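Local coordinates for protein mercuric reductase (Metallosphaera sedula, PDB 4YWO) that probably reduces mercuric ion to elemental mercury with NADPH as electron donor, using bound FAD and a redox-active disulfide, and works as a homodimer, at residues F122-V128 against E138-I142; V56-S61 against N164-L168; G235-K239 against I250-G254; G182-L187 against L209-W213. All coordinates share one frame. Where two conformers were deposited one is given. Numbering follows the deposited sequence.

Interaction 1 of 4, residues F122-V128 against E138-I142; sequences FISPHAV and EKFVI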
# COMPACT_ATOMS: atom_id res chain seq x y z
N PHE A 122 1.07 41.36 -12.96
CA PHE A 122 0.23 42.29 -12.24
C PHE A 122 0.62 43.74 -12.62
O PHE A 122 1.84 44.02 -12.69
CB PHE A 122 0.25 42.14 -10.76
CG PHE A 122 -0.56 40.90 -10.32
CD1 PHE A 122 0.07 39.70 -10.28
CD2 PHE A 122 -1.83 41.00 -10.01
CE1 PHE A 122 -0.66 38.57 -9.90
CE2 PHE A 122 -2.62 39.85 -9.70
CZ PHE A 122 -1.96 38.65 -9.67
N ILE A 123 -0.43 44.52 -12.81
CA ILE A 123 -0.24 45.99 -13.01
C ILE A 123 -0.96 46.83 -11.98
O ILE A 123 -0.78 48.10 -11.97
CB ILE A 123 -0.65 46.37 -14.46
CG1 ILE A 123 -2.11 46.07 -14.76
CG2 ILE A 123 0.29 45.74 -15.51
CD1 ILE A 123 -2.64 46.33 -16.19
N SER A 124 -1.80 46.26 -11.11
CA SER A 124 -2.46 46.96 -10.06
C SER A 124 -2.91 45.89 -9.08
O SER A 124 -2.86 44.69 -9.41
CB SER A 124 -3.65 47.70 -10.58
OG SER A 124 -4.82 46.93 -10.72
N PRO A 125 -3.44 46.31 -7.95
CA PRO A 125 -3.97 45.34 -6.99
C PRO A 125 -5.14 44.56 -7.49
O PRO A 125 -5.49 43.53 -6.81
CB PRO A 125 -4.43 46.24 -5.81
CG PRO A 125 -3.52 47.41 -5.90
CD PRO A 125 -3.41 47.67 -7.35
N HIS A 126 -5.80 44.93 -8.58
CA HIS A 126 -6.93 44.19 -9.14
C HIS A 126 -6.84 43.84 -10.61
O HIS A 126 -7.82 43.48 -11.22
CB HIS A 126 -8.31 44.88 -8.99
CG HIS A 126 -8.86 44.74 -7.63
ND1 HIS A 126 -8.69 45.73 -6.67
CD2 HIS A 126 -9.50 43.70 -7.01
CE1 HIS A 126 -9.18 45.32 -5.52
NE2 HIS A 126 -9.71 44.10 -5.69
N ALA A 127 -5.62 43.88 -11.22
CA ALA A 127 -5.49 43.65 -12.63
C ALA A 127 -4.14 43.12 -13.04
O ALA A 127 -3.08 43.46 -12.42
CB ALA A 127 -5.66 45.02 -13.42
N VAL A 128 -4.19 42.33 -14.09
CA VAL A 128 -3.02 41.82 -14.76
C VAL A 128 -3.09 42.32 -16.21
O VAL A 128 -4.18 42.65 -16.72
CB VAL A 128 -2.87 40.27 -14.73
CG1 VAL A 128 -2.68 39.80 -13.29
CG2 VAL A 128 -4.05 39.63 -15.35
N GLU A 138 -12.00 40.66 -9.16
CA GLU A 138 -12.25 40.91 -7.76
C GLU A 138 -11.33 40.10 -6.87
O GLU A 138 -10.91 40.52 -5.81
CB GLU A 138 -13.72 40.54 -7.41
CG GLU A 138 -14.78 41.36 -8.17
CD GLU A 138 -16.22 40.96 -7.88
OE1 GLU A 138 -16.45 39.93 -7.24
OE2 GLU A 138 -17.15 41.67 -8.34
N LYS A 139 -11.07 38.87 -7.37
CA LYS A 139 -10.22 38.00 -6.62
C LYS A 139 -9.24 37.31 -7.60
O LYS A 139 -9.60 37.05 -8.74
CB LYS A 139 -11.04 36.88 -5.95
CG LYS A 139 -12.04 37.36 -4.89
CD LYS A 139 -11.28 37.78 -3.69
CE LYS A 139 -12.13 38.55 -2.66
NZ LYS A 139 -13.42 37.82 -2.52
N PHE A 140 -8.04 37.02 -7.13
CA PHE A 140 -7.02 36.26 -7.88
C PHE A 140 -6.55 35.07 -7.07
O PHE A 140 -6.31 35.14 -5.83
CB PHE A 140 -5.77 37.06 -8.26
CG PHE A 140 -6.04 38.11 -9.32
CD1 PHE A 140 -6.63 39.29 -8.94
CD2 PHE A 140 -5.65 37.95 -10.62
CE1 PHE A 140 -6.85 40.31 -9.88
CE2 PHE A 140 -5.88 38.99 -11.55
CZ PHE A 140 -6.53 40.10 -11.18
N VAL A 141 -6.23 33.99 -7.80
CA VAL A 141 -5.44 32.92 -7.22
C VAL A 141 -4.20 32.73 -8.05
O VAL A 141 -4.30 32.48 -9.30
CB VAL A 141 -6.26 31.60 -7.20
CG1 VAL A 141 -5.34 30.44 -6.76
CG2 VAL A 141 -7.50 31.72 -6.33
N ILE A 142 -3.04 32.96 -7.45
CA ILE A 142 -1.77 32.81 -8.14
C ILE A 142 -1.29 31.36 -7.98
O ILE A 142 -1.05 30.96 -6.85
CB ILE A 142 -0.69 33.79 -7.63
CG1 ILE A 142 -1.26 35.25 -7.73
CG2 ILE A 142 0.61 33.63 -8.39
CD1 ILE A 142 -0.35 36.24 -7.13

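Interaction 2 of 4, residues V56-S61 against N164-L168; sequences VGCVPS and NREAL. With FAD (flavin-adenine dinucleotide), chain B.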
# COMPACT_ATOMS: atom_id res chain seq x y z
N VAL A 56 6.25 17.04 -17.41
CA VAL A 56 7.68 16.90 -17.16
C VAL A 56 8.01 16.58 -15.73
O VAL A 56 9.17 16.74 -15.27
CB VAL A 56 8.51 18.18 -17.51
CG1 VAL A 56 8.57 18.39 -19.01
CG2 VAL A 56 7.95 19.37 -16.76
N GLY A 57 7.06 16.01 -15.03
CA GLY A 57 7.21 15.81 -13.61
C GLY A 57 6.79 14.39 -13.22
O GLY A 57 7.44 13.47 -13.77
N CYS A 58 5.83 14.26 -12.30
CA CYS A 58 5.50 13.01 -11.66
C CYS A 58 5.12 11.91 -12.63
O CYS A 58 5.50 10.76 -12.45
CB CYS A 58 4.38 13.21 -10.64
SG CYS A 58 4.03 14.94 -10.25
N VAL A 59 4.36 12.26 -13.67
CA VAL A 59 3.88 11.19 -14.56
C VAL A 59 5.00 10.57 -15.43
O VAL A 59 5.23 9.35 -15.38
CB VAL A 59 2.69 11.67 -15.41
CG1 VAL A 59 2.38 10.70 -16.48
CG2 VAL A 59 1.54 11.93 -14.47
N PRO A 60 5.79 11.39 -16.19
CA PRO A 60 6.82 10.76 -16.99
C PRO A 60 7.97 10.15 -16.11
O PRO A 60 8.55 9.09 -16.49
CB PRO A 60 7.41 11.95 -17.79
CG PRO A 60 6.84 13.15 -17.11
CD PRO A 60 5.57 12.81 -16.58
N SER A 61 8.22 10.73 -14.92
CA SER A 61 9.32 10.26 -14.07
C SER A 61 8.94 8.86 -13.46
O SER A 61 9.76 7.89 -13.51
CB SER A 61 9.78 11.23 -13.06
OG SER A 61 8.78 11.58 -12.19
N ASN A 164 15.41 18.29 -15.35
CA ASN A 164 14.41 17.22 -15.53
C ASN A 164 13.79 17.08 -16.90
O ASN A 164 13.53 15.95 -17.35
CB ASN A 164 13.31 17.39 -14.41
CG ASN A 164 12.59 18.73 -14.50
OD1 ASN A 164 13.17 19.77 -14.24
ND2 ASN A 164 11.34 18.75 -15.01
N ARG A 165 13.53 18.21 -17.57
CA ARG A 165 12.91 18.20 -18.84
C ARG A 165 13.74 17.38 -19.82
O ARG A 165 13.22 16.52 -20.52
CB ARG A 165 12.76 19.64 -19.37
CG ARG A 165 12.09 19.69 -20.67
CD ARG A 165 11.98 21.13 -21.19
NE ARG A 165 11.23 21.96 -20.26
CZ ARG A 165 9.88 22.03 -20.21
NH1 ARG A 165 9.11 21.33 -21.04
NH2 ARG A 165 9.30 22.81 -19.31
N GLU A 166 15.01 17.66 -19.89
CA GLU A 166 15.86 16.94 -20.82
C GLU A 166 16.13 15.55 -20.41
O GLU A 166 16.27 14.69 -21.26
CB GLU A 166 17.16 17.71 -21.01
CG GLU A 166 16.97 19.05 -21.65
CD GLU A 166 16.51 20.17 -20.74
OE1 GLU A 166 16.70 20.18 -19.54
OE2 GLU A 166 15.76 21.03 -21.22
N ALA A 167 16.27 15.30 -19.08
CA ALA A 167 16.56 13.92 -18.60
C ALA A 167 15.37 12.98 -18.89
O ALA A 167 15.55 11.77 -19.04
CB ALA A 167 16.93 13.93 -17.10
N LEU A 168 14.14 13.54 -18.97
CA LEU A 168 12.97 12.75 -19.34
C LEU A 168 12.73 12.54 -20.85
O LEU A 168 11.98 11.67 -21.26
CB LEU A 168 11.75 13.28 -18.62
CG LEU A 168 11.77 13.18 -17.08
CD1 LEU A 168 10.70 14.05 -16.42
CD2 LEU A 168 11.69 11.72 -16.66
PA FAD B . 2.78 24.32 -12.13
O1A FAD B . 2.03 23.07 -12.54
O2A FAD B . 4.15 24.58 -12.69
O5B FAD B . 1.85 25.59 -12.46
C5B FAD B . 2.37 26.70 -13.18
C4B FAD B . 1.68 26.78 -14.54
O4B FAD B . 1.14 28.10 -14.73
C3B FAD B . 2.66 26.51 -15.67
O3B FAD B . 2.23 25.38 -16.43
C2B FAD B . 2.65 27.75 -16.54
O2B FAD B . 2.22 27.41 -17.87
C1B FAD B . 1.67 28.72 -15.91
N9A FAD B . 2.37 29.97 -15.54
C8A FAD B . 3.50 30.06 -14.81
N7A FAD B . 3.88 31.35 -14.65
C5A FAD B . 2.98 32.12 -15.29
C6A FAD B . 2.79 33.57 -15.51
N6A FAD B . 3.66 34.48 -15.01
N1A FAD B . 1.72 33.96 -16.24
C2A FAD B . 0.85 33.06 -16.74
N3A FAD B . 0.96 31.73 -16.58
C4A FAD B . 1.99 31.21 -15.87
N1 FAD B . 5.07 15.72 -6.97
C2 FAD B . 4.45 14.64 -6.44
O2 FAD B . 3.54 14.83 -5.59
N3 FAD B . 4.76 13.38 -6.78
C4 FAD B . 5.72 13.10 -7.67
O4 FAD B . 5.99 11.91 -7.97
C4X FAD B . 6.44 14.22 -8.31
N5 FAD B . 7.42 14.02 -9.22
C5X FAD B . 8.07 15.07 -9.78
C6 FAD B . 9.07 14.84 -10.72
C7 FAD B . 9.74 15.92 -11.30
C7M FAD B . 10.82 15.66 -12.31
C8 FAD B . 9.39 17.31 -10.92
C8M FAD B . 10.11 18.47 -11.55
C9 FAD B . 8.39 17.54 -9.98
C9A FAD B . 7.72 16.47 -9.40
N10 FAD B . 6.70 16.70 -8.45
C10 FAD B . 6.05 15.59 -7.89
C1' FAD B . 6.33 18.06 -8.06
C2' FAD B . 5.04 18.46 -8.75
O2' FAD B . 5.16 18.23 -10.16
C3' FAD B . 4.71 19.93 -8.51
O3' FAD B . 4.75 20.20 -7.10
C4' FAD B . 3.34 20.28 -9.06
O4' FAD B . 3.36 20.20 -10.49
C5' FAD B . 2.93 21.69 -8.64
O5' FAD B . 1.97 22.20 -9.56
P FAD B . 1.66 23.78 -9.63
O1P FAD B . 0.37 23.98 -10.39
O2P FAD B . 1.80 24.35 -8.24
O3P FAD B . 2.87 24.34 -10.53

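Interaction 3 of 4, residues G235-K239 against I250-G254; sequences GVNVK and ITDKG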
# COMPACT_ATOMS: atom_id res chain seq x y z
N GLY A 235 29.60 15.93 0.92
CA GLY A 235 30.52 17.00 1.40
C GLY A 235 31.33 17.64 0.30
O GLY A 235 32.47 18.08 0.54
N VAL A 236 30.80 17.69 -0.91
CA VAL A 236 31.54 18.26 -2.04
C VAL A 236 31.01 19.61 -2.53
O VAL A 236 29.80 19.88 -2.66
CB VAL A 236 31.71 17.25 -3.17
CG1 VAL A 236 30.37 16.69 -3.65
CG2 VAL A 236 32.43 17.87 -4.36
N ASN A 237 31.98 20.50 -2.84
CA ASN A 237 31.70 21.82 -3.43
C ASN A 237 32.17 21.85 -4.81
O ASN A 237 33.32 21.45 -5.07
CB ASN A 237 32.41 22.96 -2.69
CG ASN A 237 31.90 23.09 -1.27
OD1 ASN A 237 30.75 23.49 -1.05
ND2 ASN A 237 32.70 22.65 -0.31
N VAL A 238 31.27 22.18 -5.71
CA VAL A 238 31.56 22.22 -7.12
C VAL A 238 32.11 23.62 -7.36
O VAL A 238 31.45 24.54 -7.10
CB VAL A 238 30.31 21.97 -7.98
CG1 VAL A 238 30.63 22.12 -9.45
CG2 VAL A 238 29.85 20.53 -7.70
N LYS A 239 33.33 23.72 -7.89
CA LYS A 239 34.00 25.03 -8.15
C LYS A 239 33.81 25.58 -9.56
O LYS A 239 33.69 26.80 -9.75
CB LYS A 239 35.49 24.88 -7.86
CG LYS A 239 35.76 24.26 -6.52
CD LYS A 239 37.14 24.60 -6.01
CE LYS A 239 38.24 23.97 -6.84
NZ LYS A 239 39.42 23.72 -5.98
N ILE A 250 34.68 20.14 -11.78
CA ILE A 250 35.83 20.32 -10.91
C ILE A 250 35.30 20.65 -9.53
O ILE A 250 34.56 21.56 -9.31
CB ILE A 250 36.75 21.47 -11.43
CG1 ILE A 250 37.27 21.12 -12.85
CG2 ILE A 250 37.93 21.68 -10.48
CD1 ILE A 250 37.55 22.34 -13.70
N THR A 251 35.74 19.92 -8.56
CA THR A 251 35.23 20.09 -7.21
C THR A 251 36.41 20.14 -6.30
O THR A 251 37.54 19.86 -6.73
CB THR A 251 34.37 18.83 -6.78
OG1 THR A 251 35.21 17.72 -6.43
CG2 THR A 251 33.43 18.40 -7.88
N ASP A 252 36.16 20.43 -5.03
CA ASP A 252 37.20 20.35 -4.03
C ASP A 252 37.55 18.91 -3.60
O ASP A 252 38.34 18.72 -2.70
CB ASP A 252 36.85 21.24 -2.82
CG ASP A 252 35.55 20.80 -2.08
OD1 ASP A 252 34.93 19.73 -2.39
OD2 ASP A 252 35.12 21.56 -1.18
N LYS A 253 36.92 17.90 -4.19
CA LYS A 253 37.31 16.51 -3.95
C LYS A 253 37.65 15.79 -5.23
O LYS A 253 37.38 14.59 -5.33
CB LYS A 253 36.14 15.74 -3.30
CG LYS A 253 35.70 16.27 -1.94
CD LYS A 253 36.78 16.08 -0.87
CE LYS A 253 36.52 16.89 0.39
NZ LYS A 253 35.27 16.43 1.03
N GLY A 254 38.16 16.50 -6.23
CA GLY A 254 38.57 15.90 -7.51
C GLY A 254 37.67 16.27 -8.66
O GLY A 254 36.67 16.96 -8.50

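Interaction 4 of 4, residues G182-L187 against L209-W213; sequences GRALAL and LIPDW. With FAD (flavin-adenine dinucleotide), chain B.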
# COMPACT_ATOMS: atom_id res chain seq x y z
N GLY A 182 21.32 16.22 -4.16
CA GLY A 182 21.19 15.01 -3.35
C GLY A 182 19.87 14.89 -2.58
O GLY A 182 19.84 14.22 -1.54
N ARG A 183 18.78 15.43 -3.12
CA ARG A 183 17.47 15.23 -2.53
C ARG A 183 16.65 14.29 -3.44
O ARG A 183 17.21 13.55 -4.26
CB ARG A 183 16.79 16.59 -2.25
CG ARG A 183 17.60 17.46 -1.30
CD ARG A 183 16.84 18.68 -0.77
NE ARG A 183 17.78 19.67 -0.19
CZ ARG A 183 17.93 19.96 1.11
NH1 ARG A 183 17.19 19.40 2.05
NH2 ARG A 183 18.83 20.86 1.47
N ALA A 184 15.34 14.35 -3.37
CA ALA A 184 14.46 13.34 -4.00
C ALA A 184 14.73 13.17 -5.47
O ALA A 184 14.83 12.06 -5.98
CB ALA A 184 13.00 13.71 -3.85
N LEU A 185 14.79 14.28 -6.22
CA LEU A 185 14.89 14.16 -7.70
C LEU A 185 16.21 13.63 -8.06
O LEU A 185 16.34 12.80 -8.98
CB LEU A 185 14.68 15.47 -8.42
CG LEU A 185 13.20 15.95 -8.29
CD1 LEU A 185 12.97 17.11 -9.31
CD2 LEU A 185 12.06 14.92 -8.43
N ALA A 186 17.30 14.01 -7.36
CA ALA A 186 18.57 13.34 -7.64
C ALA A 186 18.56 11.85 -7.46
O ALA A 186 19.15 11.10 -8.26
CB ALA A 186 19.66 13.94 -6.76
N LEU A 187 17.98 11.40 -6.38
CA LEU A 187 17.86 9.97 -6.10
C LEU A 187 17.05 9.25 -7.20
O LEU A 187 17.47 8.15 -7.64
CB LEU A 187 17.31 9.67 -4.69
CG LEU A 187 18.06 10.28 -3.55
CD1 LEU A 187 17.30 9.86 -2.25
CD2 LEU A 187 19.47 9.96 -3.43
N LEU A 209 22.96 12.50 1.98
CA LEU A 209 21.81 12.64 1.09
C LEU A 209 20.56 12.99 1.89
O LEU A 209 20.45 12.59 3.06
CB LEU A 209 21.62 11.35 0.40
CG LEU A 209 22.75 10.83 -0.54
CD1 LEU A 209 22.44 9.48 -1.08
CD2 LEU A 209 23.03 11.82 -1.67
N ILE A 210 19.57 13.61 1.25
CA ILE A 210 18.32 13.97 1.86
C ILE A 210 18.43 14.38 3.30
O ILE A 210 17.85 13.84 4.26
CB ILE A 210 17.19 12.86 1.67
CG1 ILE A 210 17.64 11.53 2.16
CG2 ILE A 210 16.73 12.82 0.22
CD1 ILE A 210 16.53 10.43 2.06
N PRO A 211 19.17 15.49 3.53
CA PRO A 211 19.48 15.83 4.94
C PRO A 211 18.36 16.39 5.72
O PRO A 211 18.46 16.50 6.92
CB PRO A 211 20.58 16.95 4.73
CG PRO A 211 20.29 17.52 3.43
CD PRO A 211 19.90 16.34 2.57
N ASP A 212 17.23 16.69 5.12
CA ASP A 212 16.06 17.07 5.92
C ASP A 212 15.09 15.90 6.25
O ASP A 212 14.07 16.14 6.87
CB ASP A 212 15.34 18.16 5.19
CG ASP A 212 16.21 19.50 5.15
OD1 ASP A 212 17.11 19.66 6.02
OD2 ASP A 212 16.02 20.36 4.28
N TRP A 213 15.46 14.73 5.86
CA TRP A 213 14.76 13.50 6.29
C TRP A 213 15.33 12.95 7.58
O TRP A 213 16.37 13.43 8.11
CB TRP A 213 14.86 12.46 5.16
CG TRP A 213 14.06 12.75 3.94
CD1 TRP A 213 14.14 13.85 3.16
CD2 TRP A 213 12.98 11.95 3.43
NE1 TRP A 213 13.14 13.79 2.18
CE2 TRP A 213 12.48 12.59 2.31
CE3 TRP A 213 12.48 10.70 3.75
CZ2 TRP A 213 11.38 12.05 1.56
CZ3 TRP A 213 11.34 10.19 2.99
CH2 TRP A 213 10.89 10.85 1.93
PA FAD B . 2.78 24.32 -12.13
O1A FAD B . 2.03 23.07 -12.54
O2A FAD B . 4.15 24.58 -12.69
O5B FAD B . 1.85 25.59 -12.46
C5B FAD B . 2.37 26.70 -13.18
C4B FAD B . 1.68 26.78 -14.54
O4B FAD B . 1.14 28.10 -14.73
C3B FAD B . 2.66 26.51 -15.67
O3B FAD B . 2.23 25.38 -16.43
C2B FAD B . 2.65 27.75 -16.54
O2B FAD B . 2.22 27.41 -17.87
C1B FAD B . 1.67 28.72 -15.91
N9A FAD B . 2.37 29.97 -15.54
C8A FAD B . 3.50 30.06 -14.81
N7A FAD B . 3.88 31.35 -14.65
C5A FAD B . 2.98 32.12 -15.29
C6A FAD B . 2.79 33.57 -15.51
N6A FAD B . 3.66 34.48 -15.01
N1A FAD B . 1.72 33.96 -16.24
C2A FAD B . 0.85 33.06 -16.74
N3A FAD B . 0.96 31.73 -16.58
C4A FAD B . 1.99 31.21 -15.87
N1 FAD B . 5.07 15.72 -6.97
C2 FAD B . 4.45 14.64 -6.44
O2 FAD B . 3.54 14.83 -5.59
N3 FAD B . 4.76 13.38 -6.78
C4 FAD B . 5.72 13.10 -7.67
O4 FAD B . 5.99 11.91 -7.97
C4X FAD B . 6.44 14.22 -8.31
N5 FAD B . 7.42 14.02 -9.22
C5X FAD B . 8.07 15.07 -9.78
C6 FAD B . 9.07 14.84 -10.72
C7 FAD B . 9.74 15.92 -11.30
C7M FAD B . 10.82 15.66 -12.31
C8 FAD B . 9.39 17.31 -10.92
C8M FAD B . 10.11 18.47 -11.55
C9 FAD B . 8.39 17.54 -9.98
C9A FAD B . 7.72 16.47 -9.40
N10 FAD B . 6.70 16.70 -8.45
C10 FAD B . 6.05 15.59 -7.89
C1' FAD B . 6.33 18.06 -8.06
C2' FAD B . 5.04 18.46 -8.75
O2' FAD B . 5.16 18.23 -10.16
C3' FAD B . 4.71 19.93 -8.51
O3' FAD B . 4.75 20.20 -7.10
C4' FAD B . 3.34 20.28 -9.06
O4' FAD B . 3.36 20.20 -10.49
C5' FAD B . 2.93 21.69 -8.64
O5' FAD B . 1.97 22.20 -9.56
P FAD B . 1.66 23.78 -9.63
O1P FAD B . 0.37 23.98 -10.39
O2P FAD B . 1.80 24.35 -8.24
O3P FAD B . 2.87 24.34 -10.53
O HOH W 1 16.20 16.65 2.09
O HOH W 2 13.64 15.52 -0.57

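Interaction 1 of 4, residues F122-V128 against E138-I142
Phe140 slots its ring between Phe122, His126 and Val128, and 104 Å² of the residue is covered. The edge of Phe122 points at the face of Phe140 in a T-shaped (edge-to-face) pair. Their centroids lie 5.1 Å apart and the ring planes meet at 63°. The closest atoms are Phe122 CE2 and Phe140 CD2, at 3.7 Å. Val128 CG1 lies 3.7 Å from Phe140 CE2. At the ring edge, Phe140 CE1 comes within 3.6 Å of His126 O. Ile142, two residues along the strand and on the same side as Phe140, adds a methyl contact, Ile142 CD1 to Phe122 CE1 at 3.6 Å. At the outer end His126 CD2 packs 3.7 Å from Glu138 O. The contact is thus mainly apolar. Residues 122-128 hold their own shape. Ser124-Ala127 is a type I turn, and His126 N donates to Ser124 OG at 3.1 Å, which makes an ST turn. Ile123 and Ser124 both face Ala127 in a classic beta bulge. This turn links strands 120-124 and 127-130 of a small antiparallel sheet. Strand 139-142 belongs instead to the parallel sheet of the FAD-binding, Rossmann-type domain. The contact therefore joins the two sheets. Strand 139-142 runs between strands 16-21 and 301-303, and Ile301 of the latter also touches Phe122, Phe140 and Ile142.

Interaction 2 of 4, residues V56-S61 against N164-L168
Helix 164-168 packs against the start of helix 58-78, which carries Cys58 of the redox-active disulfide with Cys53, a hallmark of this oxidoreductase family. Asn164 comes first. Asn164 ND2 donates to Val56 O at 3.0 Å, tying the helix to the backbone just before the N-cap residue Gly57. Asn164 ND2 also lies 3.7 Å from FAD C8M, so this residue lines the flavin pocket too. Arg165 lays one face of its guanidinium over Val56, with Arg165 NH1 3.6 Å from Val56 CG1. Val56 has 99 Å² covered. Leu168 follows one turn after Asn164 and points toward the other segment. Leu168 CD1 approaches Val56 O at 3.3 Å and Pro60 CG at 4.0 Å, while Leu168 CD2 meets Ser61 CA at 3.8 Å. Phe437 of the second subunit packs on Cys58 and Val59. On the flavin side, Cys58 SG sits 3.2 Å from FAD C10.

Interaction 3 of 4, residues G235-K239 against I250-G254
This is an antiparallel strand contact at the open end of a beta hairpin, where strand 238-243 begins and strand 247-251 ends. The touching parts run 152° apart. Val238 and Thr251 form a non-hydrogen-bonded pair with their CA atoms 4.2 Å apart. Both side chains lie on the same face of the sheet, and Val238 CG2 is 4.2 Å from Thr251 CG2. Backbone bonds flank the pair. Lys239 N donates to Ile250 O at 2.9 Å, and Asp252 N donates to Asn237 O at 3.0 Å. Beyond this point Asp252 takes over with its side chain. Asp252 OD1 accepts from Asn237 N at 3.1 Å, and Asp252 OD2 accepts from Asn237 ND2 at 2.8 Å. The carboxylate thus grips both the backbone and the side chain of Asn237. The hairpin is part of a three-stranded antiparallel sheet, ordered 238-243, 247-251, 254-258. Residues 251-254 make the turn into its third strand. Thr251 OG1 accepts from Lys253 N at 2.8 Å, an ST turn, and donates to Gly254 O at 2.6 Å. Gly254 has backbone angles that call for glycine. Val236 CG2 packs closely on Thr251 CB, at 3.2 Å. Near the edge, Lys253 NZ makes a weak hydrogen bond to Gly235 O at 3.3 Å. Gly235 and Val236 also bond through their backbones to Ser206 and Gln204, which follow strand 199-203.

Interaction 4 of 4, residues G182-L187 against L209-W213
Arg183, Ile210 and Leu187 have the most surface covered here. Arg183 is the N-cap residue of helix 184-194, and its side chain reaches over residues 211-212. Arg183 NH1 forms a salt bridge with Asp212 OD2 at 2.7 Å, though the angle makes the hydrogen bond weak. Pro211 CG lies over one face of the guanidinium, 3.9 Å from Arg183 NH1. A water also joins Arg183 NH1, at 2.9 Å, to Asp212 N, at 3.2 Å. Ile210 CG2 packs on Arg183 CA at 3.7 Å and on Leu187 CD1 at 3.9 Å. Ile210 N donates to Gly182 O at 2.9 Å, an almost straight bond that pins the two backbones. On the first helical turn, Leu187 CD2 lies 3.8 Å from Leu209 CD1. Ile210-Trp213 is a type I turn. Leu185 lines the FAD pocket, with Leu185 CD2 3.8 Å from FAD C6. The contact lies in the second Rossmann-type domain, which binds NADPH in this family. Residues 182-187 follow strand 176-180. The loop 209-213 leads into helix 215-227. That helix packs on Leu187, Leu209 and Ile210, while strands 343-345 and 350-355 cover Ile210 and Trp213.

Overall arrangement
The FAD connects interactions 2 and 4. Both touch the flavin, and both have an atom near its C6. Their centres are 17 Å apart and their nearest atoms about 5 Å. Interaction 2 also holds one cysteine of the disulfide. Interaction 1 lies farther off, its centre 31 Å from that of interaction 2, yet it belongs to the FAD-binding part of the fold. Its Ile142 side chain is about 7 Å from the FAD. Along the chain it is nested inside the loop closed by interaction 2. Interaction 3 lies away from the known sites. Its centre is 18 Å from that of interaction 4, which precedes it in sequence, and 45 Å from that of interaction 1.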